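Local coordinates for protein predicted metal-dependent phosphohydrolase (Magnetospirillum magnetotacticum MS-1, PDB 3KH1) that is predicted to be a metal-dependent phosphohydrolase of the HD-domain family, possibly with 5'-deoxynucleotidase activity, at residues Glu19-Leu31 with Ser36-Ile48. Numbering follows the deposited sequence.
Sequences EIDKLKTILRQTL and SRRENDAEHSWHI. With ACT (acetate ion), chain D.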
ATOM      1  N   GLU A  19      11.753  -9.054   1.914  1.00 13.13           N
ATOM      2  CA  GLU A  19      12.698  -8.010   1.519  1.00 13.95           C
ATOM      3  C   GLU A  19      12.036  -6.642   1.362  1.00 13.24           C
ATOM      4  O   GLU A  19      12.576  -5.622   1.793  1.00 13.73           O
ATOM      5  CB  GLU A  19      13.373  -8.393   0.227  1.00 15.02           C
ATOM      6  CG  GLU A  19      14.436  -7.367  -0.235  1.00 17.70           C
ATOM      7  CD  GLU A  19      15.728  -7.278   0.610  1.00 19.70           C
ATOM      8  OE1 GLU A  19      15.955  -8.082   1.539  1.00 24.05           O
ATOM      9  OE2 GLU A  19      16.585  -6.414   0.295  1.00 21.68           O
ATOM     10  N   ILE A  20      10.827  -6.626   0.817  1.00 12.85           N
ATOM     11  CA  ILE A  20      10.195  -5.355   0.475  1.00 12.53           C
ATOM     12  C   ILE A  20       9.653  -4.625   1.686  1.00 12.04           C
ATOM     13  O   ILE A  20       9.232  -3.472   1.532  1.00 12.27           O
ATOM     14  CB  ILE A  20       9.163  -5.502  -0.686  1.00 12.64           C
ATOM     15  CG1 ILE A  20       7.940  -6.317  -0.283  1.00 12.57           C
ATOM     16  CG2 ILE A  20       9.823  -6.026  -1.968  1.00 13.61           C
ATOM     17  CD1 ILE A  20       6.801  -6.362  -1.361  1.00 13.19           C
ATOM     18  N   ASP A  21       9.672  -5.214   2.893  1.00 11.64           N
ATOM     19  CA  ASP A  21       9.519  -4.412   4.108  1.00 11.81           C
ATOM     20  C   ASP A  21      10.357  -3.153   4.059  1.00 11.71           C
ATOM     21  O   ASP A  21       9.981  -2.107   4.640  1.00 11.99           O
ATOM     22  CB  ASP A  21       9.872  -5.205   5.392  1.00 13.13           C
ATOM     23  CG  ASP A  21       9.351  -4.528   6.700  1.00 13.71           C
ATOM     24  OD1 ASP A  21       8.136  -4.610   6.927  1.00 16.98           O
ATOM     25  OD2 ASP A  21      10.163  -4.012   7.533  1.00 17.25           O
ATOM     26  N   LYS A  22      11.537  -3.264   3.438  1.00 12.16           N
ATOM     27  CA  LYS A  22      12.491  -2.165   3.423  1.00 12.19           C
ATOM     28  C   LYS A  22      11.984  -0.923   2.708  1.00 10.79           C
ATOM     29  O   LYS A  22      12.512   0.170   2.921  1.00 12.63           O
ATOM     30  CB  LYS A  22      13.783  -2.639   2.795  1.00 12.83           C
ATOM     31  CG  LYS A  22      14.502  -3.706   3.612  1.00 14.80           C
ATOM     32  CD  LYS A  22      15.785  -4.170   2.871  1.00 17.54           C
ATOM     33  CE  LYS A  22      16.557  -5.257   3.581  1.00 21.76           C
ATOM     34  NZ  LYS A  22      17.769  -5.656   2.744  1.00 26.85           N
ATOM     35  N   LEU A  23      10.945  -1.043   1.890  1.00 10.59           N
ATOM     36  CA  LEU A  23      10.411   0.152   1.201  1.00  9.88           C
ATOM     37  C   LEU A  23       9.887   1.166   2.209  1.00 10.12           C
ATOM     38  O   LEU A  23       9.825   2.371   1.954  1.00 10.12           O
ATOM     39  CB  LEU A  23       9.340  -0.250   0.189  1.00  9.72           C
ATOM     40  CG  LEU A  23       8.847   0.886  -0.710  1.00 10.45           C
ATOM     41  CD1 LEU A  23      10.020   1.388  -1.569  1.00 12.38           C
ATOM     42  CD2 LEU A  23       7.694   0.414  -1.527  1.00 11.61           C
ATOM     43  N   LYS A  24       9.477   0.665   3.365  1.00  9.47           N
ATOM     44  CA  LYS A  24       8.910   1.485   4.437  1.00  9.21           C
ATOM     45  C   LYS A  24       9.910   2.489   4.999  1.00  9.80           C
ATOM     46  O   LYS A  24       9.464   3.477   5.589  1.00 12.05           O
ATOM     47  CB  LYS A  24       8.385   0.564   5.555  1.00  8.90           C
ATOM     48  CG  LYS A  24       7.209  -0.333   5.077  1.00  8.96           C
ATOM     49  CD  LYS A  24       6.896  -1.460   6.045  1.00 10.19           C
ATOM     50  CE  LYS A  24       5.912  -2.454   5.447  1.00 10.04           C
ATOM     51  NZ  LYS A  24       5.684  -3.644   6.355  1.00 10.84           N
ATOM     52  N   THR A  25      11.189   2.275   4.763  1.00 11.46           N
ATOM     53  CA  THR A  25      12.254   3.095   5.289  1.00 13.69           C
ATOM     54  C   THR A  25      12.730   4.165   4.302  1.00 12.72           C
ATOM     55  O   THR A  25      13.601   4.949   4.636  1.00 14.14           O
ATOM     56  CB  THR A  25      13.530   2.198   5.695  1.00 14.59           C
ATOM     57  OG1 THR A  25      14.150   1.695   4.520  1.00 20.86           O
ATOM     58  CG2 THR A  25      13.167   1.070   6.524  1.00 19.69           C
ATOM     59  N   ILE A  26      12.176   4.192   3.090  1.00 10.76           N
ATOM     60  CA  ILE A  26      12.602   5.145   2.038  1.00 11.20           C
ATOM     61  C   ILE A  26      11.696   6.357   2.112  1.00 10.77           C
ATOM     62  O   ILE A  26      10.460   6.267   1.927  1.00 10.86           O
ATOM     63  CB  ILE A  26      12.562   4.527   0.650  1.00 10.55           C
ATOM     64  CG1 ILE A  26      13.370   3.231   0.571  1.00 12.60           C
ATOM     65  CG2 ILE A  26      13.048   5.554  -0.417  1.00 12.31           C
ATOM     66  CD1 ILE A  26      14.857   3.388   0.897  1.00 14.85           C
ATOM     67  N   LEU A  27      12.273   7.502   2.406  1.00 10.11           N
ATOM     68  CA  LEU A  27      11.504   8.747   2.643  1.00  9.86           C
ATOM     69  C   LEU A  27      11.477   9.701   1.452  1.00  9.90           C
ATOM     70  O   LEU A  27      12.469   9.903   0.750  1.00 13.03           O
ATOM     71  CB  LEU A  27      12.061   9.490   3.853  1.00 11.25           C
ATOM     72  CG  LEU A  27      12.038   8.620   5.131  1.00 13.03           C
ATOM     73  CD1 LEU A  27      12.584   9.293   6.335  1.00 15.94           C
ATOM     74  CD2 LEU A  27      10.607   8.046   5.397  1.00 15.80           C
ATOM     75  N   ARG A  28      10.318  10.271   1.239  1.00 10.08           N
ATOM     76  CA  ARG A  28      10.057  11.262   0.214  1.00 10.34           C
ATOM     77  C   ARG A  28      10.153  12.666   0.814  1.00 10.03           C
ATOM     78  O   ARG A  28      10.260  12.836   2.033  1.00 11.49           O
ATOM     79  CB  ARG A  28       8.641  11.048  -0.320  1.00  9.12           C
ATOM     80  CG  ARG A  28       8.485   9.737  -1.041  1.00 10.96           C
ATOM     81  CD  ARG A  28       7.067   9.321  -1.310  1.00 10.73           C
ATOM     82  NE  ARG A  28       6.295  10.377  -1.904  1.00 14.74           N
ATOM     83  CZ  ARG A  28       6.225  10.755  -3.153  1.00 15.75           C
ATOM     84  NH1 ARG A  28       6.773  10.021  -4.090  1.00 16.23           N
ATOM     85  NH2 ARG A  28       5.463  11.829  -3.470  1.00 20.30           N
ATOM     86  N   GLN A  29      10.044  13.695  -0.026  1.00  9.67           N
ATOM     87  CA  GLN A  29       9.941  15.081   0.481  1.00  9.71           C
ATOM     88  C   GLN A  29       8.512  15.543   0.756  1.00  9.58           C
ATOM     89  O   GLN A  29       8.310  16.526   1.486  1.00 10.60           O
ATOM     90  CB  GLN A  29      10.603  16.059  -0.492  1.00 10.24           C
ATOM     91  CG  GLN A  29      12.078  15.875  -0.541  1.00 11.14           C
ATOM     92  CD  GLN A  29      12.704  16.096   0.825  1.00 12.32           C
ATOM     93  OE1 GLN A  29      12.595  17.197   1.395  1.00 13.27           O
ATOM     94  NE2 GLN A  29      13.366  15.057   1.363  1.00 13.73           N
ATOM     95  N   THR A  30       7.522  14.846   0.225  1.00  9.62           N
ATOM     96  CA  THR A  30       6.124  15.068   0.536  1.00  9.83           C
ATOM     97  C   THR A  30       5.906  14.886   2.004  1.00  9.65           C
ATOM     98  O   THR A  30       6.388  13.949   2.568  1.00 10.78           O
ATOM     99  CB  THR A  30       5.259  14.037  -0.246  1.00 10.92           C
ATOM    100  OG1 THR A  30       5.583  14.075  -1.666  1.00 13.78           O
ATOM    101  CG2 THR A  30       3.781  14.224   0.044  1.00 12.33           C
ATOM    102  N   LEU A  31       5.192  15.814   2.616  1.00  9.17           N
ATOM    103  CA  LEU A  31       4.795  15.691   4.015  1.00  9.19           C
ATOM    104  C   LEU A  31       3.427  15.068   4.126  1.00  9.13           C
ATOM    105  O   LEU A  31       2.586  15.227   3.258  1.00  9.64           O
ATOM    106  CB  LEU A  31       4.791  17.044   4.722  1.00 10.22           C
ATOM    107  CG  LEU A  31       6.083  17.863   4.658  1.00  9.83           C
ATOM    108  CD1 LEU A  31       5.917  19.199   5.423  1.00 11.78           C
ATOM    109  CD2 LEU A  31       7.246  17.068   5.206  1.00 12.98           C
ATOM    110  N   SER A  36       3.362  16.495   9.938  1.00 10.10           N
ATOM    111  CA  SER A  36       3.983  15.839  11.070  1.00 10.06           C
ATOM    112  C   SER A  36       5.344  15.175  10.773  1.00 10.49           C
ATOM    113  O   SER A  36       6.133  14.981  11.671  1.00 10.45           O
ATOM    114  CB  SER A  36       3.040  14.804  11.691  1.00 10.27           C
ATOM    115  OG  SER A  36       2.709  13.787  10.800  1.00 10.74           O
ATOM    116  N   ARG A  37       5.540  14.763   9.524  1.00  9.20           N
ATOM    117  CA  ARG A  37       6.750  14.052   9.090  1.00  8.97           C
ATOM    118  C   ARG A  37       6.646  13.897   7.569  1.00  9.60           C
ATOM    119  O   ARG A  37       5.560  14.033   6.976  1.00  9.28           O
ATOM    120  CB  ARG A  37       6.899  12.677   9.786  1.00  9.17           C
ATOM    121  CG  ARG A  37       5.705  11.776   9.533  1.00  9.77           C
ATOM    122  CD  ARG A  37       5.961  10.413  10.130  1.00  9.39           C
ATOM    123  NE  ARG A  37       4.868   9.472   9.950  1.00  9.74           N
ATOM    124  CZ  ARG A  37       4.622   8.804   8.855  1.00  9.50           C
ATOM    125  NH1 ARG A  37       5.335   8.987   7.749  1.00  9.45           N
ATOM    126  NH2 ARG A  37       3.591   7.974   8.833  1.00 10.20           N
ATOM    127  N   ARG A  38       7.766  13.515   6.968  1.00  9.30           N
ATOM    128  CA  ARG A  38       7.806  13.080   5.563  1.00  9.06           C
ATOM    129  C   ARG A  38       7.052  11.773   5.398  1.00  8.77           C
ATOM    130  O   ARG A  38       7.109  10.878   6.267  1.00  9.40           O
ATOM    131  CB  ARG A  38       9.247  12.890   5.125  1.00  9.77           C
ATOM    132  CG  ARG A  38      10.022  14.183   4.957  1.00 10.04           C
ATOM    133  CD  ARG A  38      11.524  13.919   4.862  1.00 11.70           C
ATOM    134  NE  ARG A  38      11.988  13.383   6.147  1.00 10.00           N
ATOM    135  CZ  ARG A  38      13.130  12.753   6.362  1.00 12.76           C
ATOM    136  NH1 ARG A  38      13.991  12.547   5.372  1.00 14.59           N
ATOM    137  NH2 ARG A  38      13.423  12.262   7.560  1.00 13.22           N
ATOM    138  N   GLU A  39       6.434  11.620   4.231  1.00  9.93           N
ATOM    139  CA  GLU A  39       5.863  10.374   3.768  1.00  9.78           C
ATOM    140  C   GLU A  39       6.908   9.364   3.349  1.00  9.15           C
ATOM    141  O   GLU A  39       7.938   9.757   2.766  1.00  9.80           O
ATOM    142  CB  GLU A  39       4.960  10.716   2.543  1.00 11.80           C
ATOM    143  CG  GLU A  39       4.051   9.671   2.135  1.00 12.74           C
ATOM    144  CD  GLU A  39       3.258  10.048   0.894  1.00 10.20           C
ATOM    145  OE1 GLU A  39       3.822  10.558  -0.117  1.00 10.07           O
ATOM    146  OE2 GLU A  39       2.103   9.691   0.910  1.00 12.11           O
ATOM    147  N   ASN A  40       6.696   8.078   3.646  1.00  8.43           N
ATOM    148  CA  ASN A  40       7.544   7.041   3.137  1.00  8.58           C
ATOM    149  C   ASN A  40       6.993   6.417   1.849  1.00  8.91           C
ATOM    150  O   ASN A  40       5.821   6.577   1.497  1.00  8.92           O
ATOM    151  CB  ASN A  40       7.937   6.012   4.223  1.00  9.85           C
ATOM    152  CG  ASN A  40       6.841   5.030   4.552  1.00  9.08           C
ATOM    153  OD1 ASN A  40       6.347   4.284   3.672  1.00  9.11           O
ATOM    154  ND2 ASN A  40       6.485   4.937   5.842  1.00 10.75           N
ATOM    155  N   ASP A  41       7.834   5.681   1.120  1.00  8.54           N
ATOM    156  CA  ASP A  41       7.429   5.144  -0.166  1.00  8.50           C
ATOM    157  C   ASP A  41       6.310   4.116  -0.041  1.00  8.54           C
ATOM    158  O   ASP A  41       5.492   4.004  -0.949  1.00  8.90           O
ATOM    159  CB  ASP A  41       8.610   4.483  -0.896  1.00  9.59           C
ATOM    160  CG  ASP A  41       9.446   5.437  -1.682  1.00 10.17           C
ATOM    161  OD1 ASP A  41       9.207   6.659  -1.678  1.00 10.25           O
ATOM    162  OD2 ASP A  41      10.372   4.901  -2.349  1.00 11.30           O
ATOM    163  N   ALA A  42       6.323   3.289   1.004  1.00  8.11           N
ATOM    164  CA  ALA A  42       5.289   2.242   1.146  1.00  9.36           C
ATOM    165  C   ALA A  42       3.941   2.897   1.385  1.00  8.13           C
ATOM    166  O   ALA A  42       2.954   2.537   0.749  1.00  9.48           O
ATOM    167  CB  ALA A  42       5.647   1.266   2.286  1.00  9.56           C
ATOM    168  N   GLU A  43       3.867   3.855   2.304  1.00  9.32           N
ATOM    169  CA  GLU A  43       2.563   4.480   2.587  1.00  9.07           C
ATOM    170  C   GLU A  43       2.124   5.360   1.410  1.00  9.23           C
ATOM    171  O   GLU A  43       0.939   5.458   1.154  1.00  8.44           O
ATOM    172  CB  GLU A  43       2.553   5.192   3.870  1.00 13.34           C
ATOM    173  CG  GLU A  43       3.404   6.315   3.878  1.00 11.09           C
ATOM    174  CD  GLU A  43       3.758   6.874   5.360  1.00 12.99           C
ATOM    175  OE1 GLU A  43       3.352   6.364   6.430  1.00 15.90           O
ATOM    176  OE2 GLU A  43       4.482   7.808   5.356  1.00 10.54           O
ATOM    177  N   HIS A  44       3.069   5.894   0.624  1.00  8.76           N
ATOM    178  CA  HIS A  44       2.736   6.621  -0.613  1.00  8.83           C
ATOM    179  C   HIS A  44       2.081   5.684  -1.611  1.00  9.02           C
ATOM    180  O   HIS A  44       1.021   6.029  -2.165  1.00  8.64           O
ATOM    181  CB  HIS A  44       4.000   7.255  -1.220  1.00  8.86           C
ATOM    182  CG  HIS A  44       3.752   7.992  -2.493  1.00  8.79           C
ATOM    183  ND1 HIS A  44       3.217   9.269  -2.511  1.00 10.33           N
ATOM    184  CD2 HIS A  44       3.874   7.615  -3.794  1.00 10.45           C
ATOM    185  CE1 HIS A  44       3.111   9.667  -3.771  1.00 11.00           C
ATOM    186  NE2 HIS A  44       3.450   8.671  -4.561  1.00 10.98           N
ATOM    187  N   SER A  45       2.679   4.501  -1.825  1.00  8.19           N
ATOM    188  CA  SER A  45       2.118   3.545  -2.765  1.00  8.03           C
ATOM    189  C   SER A  45       0.741   3.055  -2.255  1.00  8.28           C
ATOM    190  O   SER A  45      -0.162   2.853  -3.079  1.00  8.10           O
ATOM    191  CB  SER A  45       3.076   2.396  -3.029  1.00  8.99           C
ATOM    192  OG  SER A  45       4.113   2.834  -3.903  1.00 11.81           O
ATOM    193  N   TRP A  46       0.575   2.807  -0.950  1.00  8.27           N
ATOM    194  CA  TRP A  46      -0.763   2.520  -0.420  1.00  8.50           C
ATOM    195  C   TRP A  46      -1.753   3.582  -0.877  1.00  8.53           C
ATOM    196  O   TRP A  46      -2.845   3.267  -1.348  1.00  8.99           O
ATOM    197  CB  TRP A  46      -0.741   2.475   1.133  1.00  8.43           C
ATOM    198  CG  TRP A  46      -2.143   2.494   1.690  1.00  8.32           C
ATOM    199  CD1 TRP A  46      -2.974   1.445   1.753  1.00  9.16           C
ATOM    200  CD2 TRP A  46      -2.837   3.625   2.201  1.00  8.32           C
ATOM    201  NE1 TRP A  46      -4.175   1.824   2.233  1.00  8.68           N
ATOM    202  CE2 TRP A  46      -4.119   3.176   2.530  1.00  8.46           C
ATOM    203  CE3 TRP A  46      -2.492   4.952   2.406  1.00  9.29           C
ATOM    204  CZ2 TRP A  46      -5.103   4.015   3.026  1.00  9.36           C
ATOM    205  CZ3 TRP A  46      -3.469   5.798   2.958  1.00  8.99           C
ATOM    206  CH2 TRP A  46      -4.759   5.325   3.249  1.00  9.81           C
ATOM    207  N   HIS A  47      -1.397   4.827  -0.697  1.00  8.39           N
ATOM    208  CA  HIS A  47      -2.321   5.908  -0.925  1.00  8.62           C
ATOM    209  C   HIS A  47      -2.720   6.030  -2.365  1.00  8.44           C
ATOM    210  O   HIS A  47      -3.905   6.129  -2.691  1.00  8.58           O
ATOM    211  CB  HIS A  47      -1.673   7.205  -0.442  1.00  8.77           C
ATOM    212  CG  HIS A  47      -2.635   8.289  -0.055  1.00  9.24           C
ATOM    213  ND1 HIS A  47      -2.194   9.485   0.455  1.00  9.72           N
ATOM    214  CD2 HIS A  47      -3.988   8.374  -0.111  1.00  9.99           C
ATOM    215  CE1 HIS A  47      -3.244  10.244   0.739  1.00  9.87           C
ATOM    216  NE2 HIS A  47      -4.347   9.596   0.428  1.00  9.86           N
ATOM    217  N   ILE A  48      -1.751   5.932  -3.270  1.00  8.61           N
ATOM    218  CA  ILE A  48      -2.063   6.079  -4.701  0.50  9.10           C
ATOM    219  C   ILE A  48      -2.811   4.867  -5.234  1.00  8.46           C
ATOM    220  O   ILE A  48      -3.653   4.993  -6.095  1.00  9.65           O
ATOM    221  CB  ILE A  48      -0.820   6.239  -5.624  0.50  9.17           C
ATOM    222  CG1 ILE A  48       0.296   7.129  -5.059  0.50  8.33           C
ATOM    223  CG2 ILE A  48      -1.256   6.795  -6.995  0.50  8.17           C
ATOM    224  CD1 ILE A  48      -0.207   8.461  -4.468  0.50 10.26           C
TER
HETATM  225  C   ACT D 201      10.633  13.580   9.471  1.00 10.55           C
HETATM  226  O   ACT D 201      11.170  12.463   9.529  1.00 15.79           O
HETATM  227  OXT ACT D 201      10.237  13.983   8.374  1.00  9.40           O
HETATM  228  CH3 ACT D 201      10.457  14.398  10.709  1.00 11.31           C
HETATM  229  O   HOH W   1       8.659   7.895  -4.083  1.00 16.73           O
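A bulged antiparallel beta hairpin in a largely helical HD-domain protein makes this contact: two short strands, 27-28 and 30-31, with a corner at Gln29 between them, pair with 38-40, which leads into helix 41-54. Two backbone bonds tie the strands, Arg28 N to Glu39 O (2.9 Å) and Glu39 N to Thr30 O (2.9 Å), and Ile26 O takes Asp41 N at the helix start. The Thr30 side chain lies about 3 Å from a bound calcium ion. Asn40 is the N-cap: its OD1 accepts from Glu43 N, while Glu43 OE2 accepts from Asn40 N, completing a capping box.

Arg28 reaches across to the first helical turn. Bent at chi3 (49°), its chain lays the guanidinium flat on His44, centres 3.4 Å apart and planes at 14°. Arg28 NE also forms a salt bridge to Glu39 OE1 (3.1 Å), approached from the same face of the carboxylate as His44 ND1, which donates to that oxygen at 2.8 Å. Glu39 OE2 turns to Lys24 of the second subunit, and His44 NE2 to Asp141. With Arg28 cut back to an alanine, one face of the His44 ring would probably lose its cover and Glu39 OE1 one donor. Leu27 CD1 sits over a face of the Arg38 guanidinium, 3.3 Å from Arg38 NH2. The edge of that guanidinium holds an acetate, probably from the crystallisation liquor: Arg38 NE and backbone N both donate to OXT, and NH2 to O.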